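Local coordinates for exodeoxyribonuclease (PDB 2JC5), which probably cleaves DNA at apurinic or apyrimidinic sites during DNA repair, as a metal-dependent phosphodiesterase of the AP/ExoA family, at residues 18-21 with 22-26; 42-45 with 46-50; 98-101 with 102-105; 132-135 with 136-139. All blocks are in the same frame, centred on the assembly; numbering follows the deposited sequence. Where two conformers were deposited one is given.

Contact 1: 18-21 with 22-26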
loop_
_atom_site.group_PDB
_atom_site.type_symbol
_atom_site.label_atom_id
_atom_site.label_comp_id
_atom_site.label_asym_id
_atom_site.label_seq_id
_atom_site.Cartn_x
_atom_site.Cartn_y
_atom_site.Cartn_z
ATOM N N LYS A 18 -0.872 -19.405 3.319
ATOM C CA LYS A 18 -2.296 -19.211 3.054
ATOM C C LYS A 18 -2.639 -19.056 1.576
ATOM O O LYS A 18 -3.780 -18.761 1.237
ATOM C CB LYS A 18 -2.810 -17.984 3.807
ATOM C CG LYS A 18 -2.755 -18.090 5.303
ATOM C CD LYS A 18 -3.152 -16.771 5.953
ATOM C CE LYS A 18 -2.949 -16.765 7.446
ATOM N NZ LYS A 18 -3.751 -17.769 8.157
ATOM N N GLY A 19 -1.673 -19.271 0.694
ATOM C CA GLY A 19 -1.928 -19.298 -0.748
ATOM C C GLY A 19 -1.543 -18.043 -1.492
ATOM O O GLY A 19 -1.835 -17.917 -2.675
ATOM N N PHE A 20 -0.883 -17.103 -0.817
ATOM C CA PHE A 20 -0.572 -15.848 -1.470
ATOM C C PHE A 20 0.379 -16.043 -2.641
ATOM O O PHE A 20 0.263 -15.347 -3.654
ATOM C CB PHE A 20 -0.023 -14.812 -0.478
ATOM C CG PHE A 20 0.140 -13.442 -1.077
ATOM C CD1 PHE A 20 -0.970 -12.668 -1.370
ATOM C CD2 PHE A 20 1.384 -12.946 -1.388
ATOM C CE1 PHE A 20 -0.831 -11.413 -1.957
ATOM C CE2 PHE A 20 1.532 -11.699 -1.979
ATOM C CZ PHE A 20 0.409 -10.933 -2.253
ATOM N N TYR A 21 1.318 -16.983 -2.528
ATOM C CA TYR A 21 2.268 -17.198 -3.614
ATOM C C TYR A 21 1.535 -17.578 -4.910
ATOM O O TYR A 21 1.815 -17.042 -5.987
ATOM C CB TYR A 21 3.261 -18.296 -3.251
ATOM C CG TYR A 21 4.282 -18.546 -4.327
ATOM C CD1 TYR A 21 5.239 -17.600 -4.609
ATOM C CD2 TYR A 21 4.308 -19.747 -5.049
ATOM C CE1 TYR A 21 6.192 -17.811 -5.568
ATOM C CE2 TYR A 21 5.270 -19.963 -6.021
ATOM C CZ TYR A 21 6.205 -18.979 -6.283
ATOM O OH TYR A 21 7.200 -19.160 -7.245
ATOM N N GLU A 22 0.590 -18.511 -4.810
ATOM C CA GLU A 22 -0.129 -18.966 -5.979
ATOM C C GLU A 22 -0.967 -17.834 -6.558
ATOM O O GLU A 22 -1.065 -17.675 -7.776
ATOM C CB GLU A 22 -1.002 -20.167 -5.629
ATOM C CG GLU A 22 -0.209 -21.444 -5.347
ATOM C CD GLU A 22 0.344 -21.557 -3.922
ATOM O OE1 GLU A 22 0.122 -20.662 -3.099
ATOM O OE2 GLU A 22 0.998 -22.580 -3.605
ATOM N N TYR A 23 -1.523 -17.014 -5.673
ATOM C CA TYR A 23 -2.303 -15.857 -6.083
ATOM C C TYR A 23 -1.487 -14.841 -6.877
ATOM O O TYR A 23 -2.004 -14.225 -7.803
ATOM C CB TYR A 23 -2.905 -15.186 -4.843
ATOM C CG TYR A 23 -3.662 -13.906 -5.135
ATOM C CD1 TYR A 23 -4.886 -13.936 -5.769
ATOM C CD2 TYR A 23 -3.150 -12.673 -4.754
ATOM C CE1 TYR A 23 -5.571 -12.764 -6.064
ATOM C CE2 TYR A 23 -3.822 -11.503 -5.027
ATOM C CZ TYR A 23 -5.030 -11.548 -5.675
ATOM O OH TYR A 23 -5.706 -10.365 -5.931
ATOM N N ILE A 24 -0.226 -14.642 -6.527
ATOM C CA ILE A 24 0.581 -13.690 -7.294
ATOM C C ILE A 24 0.473 -14.024 -8.793
ATOM O O ILE A 24 0.282 -13.137 -9.625
ATOM C CB ILE A 24 2.072 -13.682 -6.850
ATOM C CG1 ILE A 24 2.197 -13.072 -5.453
ATOM C CG2 ILE A 24 2.921 -12.920 -7.824
ATOM C CD1 ILE A 24 3.577 -13.199 -4.821
ATOM N N ALA A 25 0.612 -15.305 -9.136
ATOM C CA ALA A 25 0.513 -15.765 -10.536
ATOM C C ALA A 25 -0.935 -15.784 -11.040
ATOM O O ALA A 25 -1.230 -15.268 -12.111
ATOM C CB ALA A 25 1.142 -17.153 -10.692
ATOM N N ALA A 26 -1.842 -16.381 -10.265
ATOM C CA ALA A 26 -3.234 -16.569 -10.689
ATOM C C ALA A 26 -3.958 -15.247 -10.932
ATOM O O ALA A 26 -4.851 -15.150 -11.792
ATOM C CB ALA A 26 -3.990 -17.396 -9.666
HETATM O O HOH W 1 1.190 -19.422 -0.907
#
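The first turn of helix 20-26 closes with Tyr23 N donating to Gly19 O (3.1 Å), the donor lying in the carbonyl plane, and Ile24 N donating to Phe20 O (3.0 Å) one residue on; a weak bond also runs from Ile24 N to Tyr21 O. Gly19 takes the N-cap position, with a positive phi of 102°. Water 1 accepts from Tyr21 N and lies 2.7 Å from Glu22 OE1, an approach allowed by the bend of the Glu22 chain at chi2 (83°), which turns the carboxylate back toward the helix start. Residues 20-26 form one short helix, laid against the six-stranded sheet of a DNase I-like fold. On its buried flank the Phe20 ring reaches the next turn at two points. Its CE1 meets Tyr23 CD2 at 3.8 Å, at the edge of the tyrosine ring, the planes inclined at 42° with neither a stack nor a T-shape resulting. Its CE2 touches Ile24 CG1, also at 3.8 Å. Ala7, Val32 and Val34 of the sheet lie against Phe20, and Phe244 meets it edge-to-face. On another flank Tyr21 stacks its ring on His52, whose NE2 is hydrogen-bonded to Tyr21 O.

Contact 2: 42-45 with 46-50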
loop_
_atom_site.group_PDB
_atom_site.type_symbol
_atom_site.label_atom_id
_atom_site.label_comp_id
_atom_site.label_asym_id
_atom_site.label_seq_id
_atom_site.Cartn_x
_atom_site.Cartn_y
_atom_site.Cartn_z
ATOM N N ALA A 42 17.644 -12.296 5.108
ATOM C CA ALA A 42 18.068 -13.647 5.464
ATOM C C ALA A 42 16.916 -14.631 5.644
ATOM O O ALA A 42 17.114 -15.842 5.544
ATOM C CB ALA A 42 18.926 -13.615 6.737
ATOM N N ASP A 43 15.722 -14.113 5.933
ATOM C CA ASP A 43 14.527 -14.927 6.149
ATOM C C ASP A 43 13.715 -15.180 4.896
ATOM O O ASP A 43 12.777 -15.982 4.926
ATOM C CB ASP A 43 13.572 -14.236 7.137
ATOM C CG ASP A 43 14.224 -13.864 8.433
ATOM O OD1 ASP A 43 14.827 -14.735 9.094
ATOM O OD2 ASP A 43 14.073 -12.694 8.849
ATOM N N LEU A 44 14.033 -14.477 3.814
ATOM C CA LEU A 44 13.258 -14.592 2.592
ATOM C C LEU A 44 13.750 -15.766 1.760
ATOM O O LEU A 44 14.937 -15.856 1.460
ATOM C CB LEU A 44 13.381 -13.331 1.746
ATOM C CG LEU A 44 12.900 -12.016 2.355
ATOM C CD1 LEU A 44 13.259 -10.855 1.440
ATOM C CD2 LEU A 44 11.402 -12.012 2.687
ATOM N N SER A 45 12.821 -16.629 1.376
ATOM C CA SER A 45 13.123 -17.707 0.451
ATOM C C SER A 45 13.227 -17.134 -0.963
ATOM O O SER A 45 12.826 -15.990 -1.221
ATOM C CB SER A 45 12.043 -18.783 0.536
ATOM O OG SER A 45 11.934 -19.300 1.855
ATOM N N ALA A 46 13.761 -17.929 -1.892
ATOM C CA ALA A 46 13.890 -17.491 -3.269
ATOM C C ALA A 46 12.544 -17.051 -3.847
ATOM O O ALA A 46 12.475 -16.078 -4.604
ATOM C CB ALA A 46 14.496 -18.625 -4.123
ATOM N N ASP A 47 11.485 -17.772 -3.479
ATOM C CA ASP A 47 10.143 -17.466 -3.976
ATOM C C ASP A 47 9.528 -16.203 -3.362
ATOM O O ASP A 47 8.530 -15.704 -3.861
ATOM C CB ASP A 47 9.212 -18.689 -3.844
ATOM C CG ASP A 47 8.959 -19.122 -2.398
ATOM O OD1 ASP A 47 9.450 -18.476 -1.448
ATOM O OD2 ASP A 47 8.234 -20.130 -2.207
ATOM N N MET A 48 10.139 -15.680 -2.303
ATOM C CA MET A 48 9.744 -14.401 -1.698
ATOM C C MET A 48 10.572 -13.225 -2.221
ATOM O O MET A 48 10.242 -12.072 -1.979
ATOM C CB MET A 48 9.887 -14.487 -0.181
ATOM C CG MET A 48 8.977 -15.496 0.450
ATOM S SD MET A 48 9.436 -15.828 2.152
ATOM C CE MET A 48 8.412 -17.275 2.508
ATOM N N LYS A 49 11.668 -13.536 -2.910
ATOM C CA LYS A 49 12.515 -12.526 -3.540
ATOM C C LYS A 49 12.135 -12.356 -4.997
ATOM O O LYS A 49 12.030 -11.237 -5.485
ATOM C CB LYS A 49 13.980 -12.923 -3.459
ATOM C CG LYS A 49 14.546 -12.931 -2.065
ATOM C CD LYS A 49 15.963 -13.457 -2.112
ATOM C CE LYS A 49 16.467 -13.824 -0.780
ATOM N NZ LYS A 49 17.892 -14.204 -0.905
ATOM N N ASN A 50 11.920 -13.476 -5.690
ATOM C CA ASN A 50 11.626 -13.495 -7.120
ATOM C C ASN A 50 10.472 -14.450 -7.404
ATOM O O ASN A 50 10.626 -15.489 -8.081
ATOM C CB ASN A 50 12.867 -13.895 -7.902
ATOM C CG ASN A 50 14.000 -12.942 -7.674
ATOM O OD1 ASN A 50 14.901 -13.213 -6.880
ATOM N ND2 ASN A 50 13.941 -11.791 -8.329
HETATM O O HOH W 2 17.778 -15.049 1.846
#
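Met48 folds back over the residues that precede its own turn, and its sulfur meets the backbone of Ser45: Ser45 N points at Met48 SD over 3.6 Å, a weak but nearly straight N-H...S hydrogen bond (165°). CG of Met48 lies beside its backbone N (chi1 -64°) and the chain runs extended from there, which carries SD back to this amide and to within 4.0 Å of Leu44 CA. On the same buried side Leu44 CD2 packs against Met48 CB at 4.1 Å. Ile12 lies against both side chains, and Tyr16 covers Met48 as well. Ser45 O receives Met48 N at 2.9 Å from well above the carbonyl plane, and a weaker bond from Lys49 N. The solvent side is looser. There Lys49 stretches out its chain alongside the backbone of Leu44, its CE 3.4 Å from Leu44 O, while the ammonium group makes its link through water: water 2 accepts from Lys49 NZ and donates to Leu44 O (3.0 Å). Trp58 of strand 55-59 is touched by the side chains of Leu44 and Lys49 alike. A 3-10 segment thus passes through two extended residues into one short, weakly bonded helical turn at 46-49, part of the connection between strands 31-35 and 55-59 of the six-stranded sheet.

Contact 3: 98-101 with 102-105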
loop_
_atom_site.group_PDB
_atom_site.type_symbol
_atom_site.label_atom_id
_atom_site.label_comp_id
_atom_site.label_asym_id
_atom_site.label_seq_id
_atom_site.Cartn_x
_atom_site.Cartn_y
_atom_site.Cartn_z
ATOM N N CYS A 98 10.086 1.604 -7.744
ATOM C CA CYS A 98 10.599 1.001 -8.976
ATOM C C CYS A 98 10.122 1.781 -10.184
ATOM O O CYS A 98 8.934 2.086 -10.308
ATOM C CB CYS A 98 10.163 -0.447 -9.075
ATOM S SG CYS A 98 10.955 -1.499 -7.870
ATOM N N ASP A 99 11.065 2.107 -11.068
ATOM C CA ASP A 99 10.797 2.866 -12.290
ATOM C C ASP A 99 10.886 1.975 -13.531
ATOM O O ASP A 99 11.791 1.138 -13.661
ATOM C CB ASP A 99 11.812 4.006 -12.454
ATOM C CG ASP A 99 11.788 5.008 -11.329
ATOM O OD1 ASP A 99 10.787 5.074 -10.584
ATOM O OD2 ASP A 99 12.802 5.727 -11.199
ATOM N N PHE A 100 9.935 2.172 -14.436
ATOM C CA PHE A 100 9.871 1.463 -15.705
ATOM C C PHE A 100 9.599 2.513 -16.770
ATOM O O PHE A 100 8.451 2.911 -16.979
ATOM C CB PHE A 100 8.738 0.440 -15.720
ATOM C CG PHE A 100 8.699 -0.460 -14.519
ATOM C CD1 PHE A 100 8.061 -0.051 -13.361
ATOM C CD2 PHE A 100 9.279 -1.728 -14.548
ATOM C CE1 PHE A 100 8.013 -0.880 -12.231
ATOM C CE2 PHE A 100 9.225 -2.561 -13.439
ATOM C CZ PHE A 100 8.587 -2.156 -12.288
ATOM N N GLY A 101 10.647 3.012 -17.416
ATOM C CA GLY A 101 10.479 4.149 -18.296
ATOM C C GLY A 101 9.892 5.300 -17.499
ATOM O O GLY A 101 10.410 5.643 -16.442
ATOM N N ARG A 102 8.761 5.827 -17.954
ATOM C CA ARG A 102 8.107 6.948 -17.299
ATOM C C ARG A 102 7.093 6.555 -16.221
ATOM O O ARG A 102 6.441 7.429 -15.665
ATOM C CB ARG A 102 7.458 7.828 -18.358
ATOM C CG ARG A 102 8.484 8.549 -19.231
ATOM C CD ARG A 102 9.165 9.687 -18.478
ATOM N NE ARG A 102 8.223 10.792 -18.317
ATOM C CZ ARG A 102 8.505 11.947 -17.721
ATOM N NH1 ARG A 102 9.671 12.131 -17.127
ATOM N NH2 ARG A 102 7.579 12.881 -17.653
ATOM N N LEU A 103 6.973 5.256 -15.960
ATOM C CA LEU A 103 6.133 4.727 -14.886
ATOM C C LEU A 103 6.956 4.535 -13.624
ATOM O O LEU A 103 8.064 3.993 -13.664
ATOM C CB LEU A 103 5.527 3.377 -15.300
ATOM C CG LEU A 103 4.653 2.648 -14.268
ATOM C CD1 LEU A 103 3.405 3.448 -13.962
ATOM C CD2 LEU A 103 4.333 1.263 -14.751
ATOM N N SER A 104 6.388 4.922 -12.487
ATOM C CA SER A 104 6.963 4.577 -11.191
ATOM C C SER A 104 5.886 3.987 -10.326
ATOM O O SER A 104 4.752 4.483 -10.287
ATOM C CB SER A 104 7.554 5.791 -10.492
ATOM O OG SER A 104 8.600 6.376 -11.245
ATOM N N VAL A 105 6.233 2.915 -9.637
ATOM C CA VAL A 105 5.353 2.332 -8.642
ATOM C C VAL A 105 6.084 2.207 -7.315
ATOM O O VAL A 105 7.239 1.741 -7.267
ATOM C CB VAL A 105 4.842 0.975 -9.118
ATOM C CG1 VAL A 105 3.887 0.380 -8.099
ATOM C CG2 VAL A 105 4.176 1.109 -10.470
#
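This is the closed end of a beta hairpin, where strand 95-100 turns back into strand 103-109 within the second of the two beta sheets. The two short strand segments run antiparallel, their directions 159° apart. Cys98 and Val105 form a hydrogen-bonded pair, with Cys98 N to Val105 O and Val105 N to Cys98 O both at 2.9 Å. Phe100 and Leu103 form the next such pair: Phe100 N reaches Leu103 O at 2.7 Å in the carbonyl plane, whereas Leu103 N comes to Phe100 O from above the plane of that carbonyl. Between them sits the non-hydrogen-bonded pair Asp99-Ser104, its CA atoms 4.3 Å apart. Here the side chains make their own link, Ser104 OG donating to Asp99 OD1 over 2.6 Å from above the carboxylate plane. Arg97 forms a salt bridge with the same OD1, and Asn79 holds OD2, so the buried carboxylate is gripped at both oxygens; the arginine would probably help stabilise its negative charge. The opposite face carries Cys98, Phe100, Leu103 and Val105. Phe100 CD1 touches Leu103 CD2 at 4.2 Å, and Val105 packs onto Ile4 and Ile31 of the other sheet, as expected where two sheets face each other in this DNase I-like sandwich. Gly101 turns the chain with a positive phi (58°), and Arg102 follows it; together they are the corner residues of a two-residue hairpin with a type II' turn.

Contact 4: 132-135 with 136-139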
loop_
_atom_site.group_PDB
_atom_site.type_symbol
_atom_site.label_atom_id
_atom_site.label_comp_id
_atom_site.label_asym_id
_atom_site.label_seq_id
_atom_site.Cartn_x
_atom_site.Cartn_y
_atom_site.Cartn_z
ATOM N N PRO A 132 6.057 16.426 1.482
ATOM C CA PRO A 132 6.865 17.083 0.444
ATOM C C PRO A 132 7.422 16.142 -0.628
ATOM O O PRO A 132 7.683 16.578 -1.760
ATOM C CB PRO A 132 8.016 17.722 1.233
ATOM C CG PRO A 132 7.588 17.710 2.639
ATOM C CD PRO A 132 6.632 16.585 2.820
ATOM N N MET A 133 7.601 14.865 -0.295
ATOM C CA MET A 133 8.005 13.864 -1.279
ATOM C C MET A 133 6.867 13.603 -2.260
ATOM O O MET A 133 7.088 13.493 -3.458
ATOM C CB MET A 133 8.412 12.567 -0.594
ATOM C CG MET A 133 9.640 12.721 0.261
ATOM S SD MET A 133 10.084 11.180 1.060
ATOM C CE MET A 133 10.104 10.064 -0.333
ATOM N N LEU A 134 5.654 13.506 -1.744
ATOM C CA LEU A 134 4.468 13.374 -2.593
ATOM C C LEU A 134 4.288 14.584 -3.513
ATOM O O LEU A 134 3.928 14.444 -4.668
ATOM C CB LEU A 134 3.222 13.158 -1.743
ATOM C CG LEU A 134 3.034 11.780 -1.106
ATOM C CD1 LEU A 134 1.945 11.837 -0.059
ATOM C CD2 LEU A 134 2.738 10.683 -2.151
ATOM N N GLU A 135 4.583 15.774 -2.992
ATOM C CA GLU A 135 4.519 16.991 -3.778
ATOM C C GLU A 135 5.558 16.974 -4.890
ATOM O O GLU A 135 5.247 17.246 -6.041
ATOM C CB GLU A 135 4.724 18.221 -2.885
ATOM C CG GLU A 135 4.529 19.520 -3.659
ATOM C CD GLU A 135 4.392 20.733 -2.779
ATOM O OE1 GLU A 135 4.903 20.700 -1.638
ATOM O OE2 GLU A 135 3.807 21.728 -3.257
ATOM N N ALA A 136 6.791 16.649 -4.544
ATOM C CA ALA A 136 7.852 16.565 -5.532
ATOM C C ALA A 136 7.568 15.502 -6.584
ATOM O O ALA A 136 7.772 15.736 -7.776
ATOM C CB ALA A 136 9.180 16.298 -4.854
ATOM N N MET A 137 7.085 14.344 -6.137
ATOM C CA MET A 137 6.745 13.267 -7.060
ATOM C C MET A 137 5.676 13.715 -8.059
ATOM O O MET A 137 5.819 13.445 -9.243
ATOM C CB MET A 137 6.308 11.993 -6.319
ATOM C CG MET A 137 7.504 11.170 -5.860
ATOM S SD MET A 137 7.067 9.544 -5.300
ATOM C CE MET A 137 6.220 9.999 -3.812
ATOM N N LYS A 138 4.626 14.388 -7.579
ATOM C CA LYS A 138 3.530 14.886 -8.434
ATOM C C LYS A 138 4.092 15.868 -9.459
ATOM O O LYS A 138 3.649 15.914 -10.601
ATOM C CB LYS A 138 2.423 15.544 -7.574
ATOM C CG LYS A 138 1.312 16.308 -8.328
ATOM C CD LYS A 138 0.166 15.417 -8.793
ATOM C CE LYS A 138 -0.993 16.247 -9.365
ATOM N NZ LYS A 138 -0.575 17.455 -10.155
ATOM N N ASN A 139 5.103 16.623 -9.069
ATOM C CA ASN A 139 5.680 17.614 -9.964
ATOM C C ASN A 139 6.676 17.046 -10.966
ATOM O O ASN A 139 7.092 17.766 -11.873
ATOM C CB ASN A 139 6.340 18.737 -9.157
ATOM C CG ASN A 139 5.327 19.671 -8.513
ATOM O OD1 ASN A 139 4.235 19.895 -9.041
ATOM N ND2 ASN A 139 5.697 20.242 -7.370
HETATM O O HOH W 3 3.988 22.211 -5.991
#
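Leu134 and Met137 supply the apolar meeting: CD2 of the leucine touches CE of the methionine at 3.9 Å. The bend of Met137 at chi3 (-69°) curls its methyl back over the preceding turn, bringing CE to 3.6 Å from Met133 O. Leu134 also packs on Trp178 and Val182 of helix 173-184, while Met137 lies against Arg97 and Met133 against Phe95, both of strand 95-100. Four successive alpha-helical bonds run from Ala136 N to Pro132 O through Asn139 N to Glu135 O, after a kink where the backbone N of Pro132 and of Met133 lacks a bond to the preceding turn. They include Met137 N to Met133 O at 2.8 Å and Lys138 N to Leu134 O, a carbonyl that accepts a second hydrogen bond from Trp188 NE1. The polar side chains meet through solvent. Glu135 and Asn139 lie side by side and point the same way, carboxylate and amide planes 38° apart, with water 3 between them: it donates to Glu135 OE2 (2.8 Å) and accepts from Asn139 ND2 (2.9 Å). Helix 117-139, the crossover between parallel strands 103-109 and 143-147, is therefore amphipathic here: mainly apolar side chains and one Trp188 bond face its neighbours, while Glu135 and Asn139 share a water.

Overall arrangement
Contact 3 is the most buried of the four, a hairpin end whose side chains reach both sheets. Contacts 1, 2 and 4 are partly buried, each pairing an apolar flank with a water-bridged polar one. Contacts 1 and 2 touch, Tyr21 CE1 lying 3.6 Å from Asp47 O, and both lean on helix 12-17 beside the six-stranded sheet. Contact 4 lies across the chain's centre from contact 1, their centres about 33 Å apart. Strand 103-109 leads from contact 3 into the helix of contact 4, where Met137 touches Arg97, the salt-bridge partner of Asp99. Successive i to i+4 bonds run through 132-139, helix 46-49 is weakly bonded, and contact 3 relies on strand pairing and a buried carboxylate.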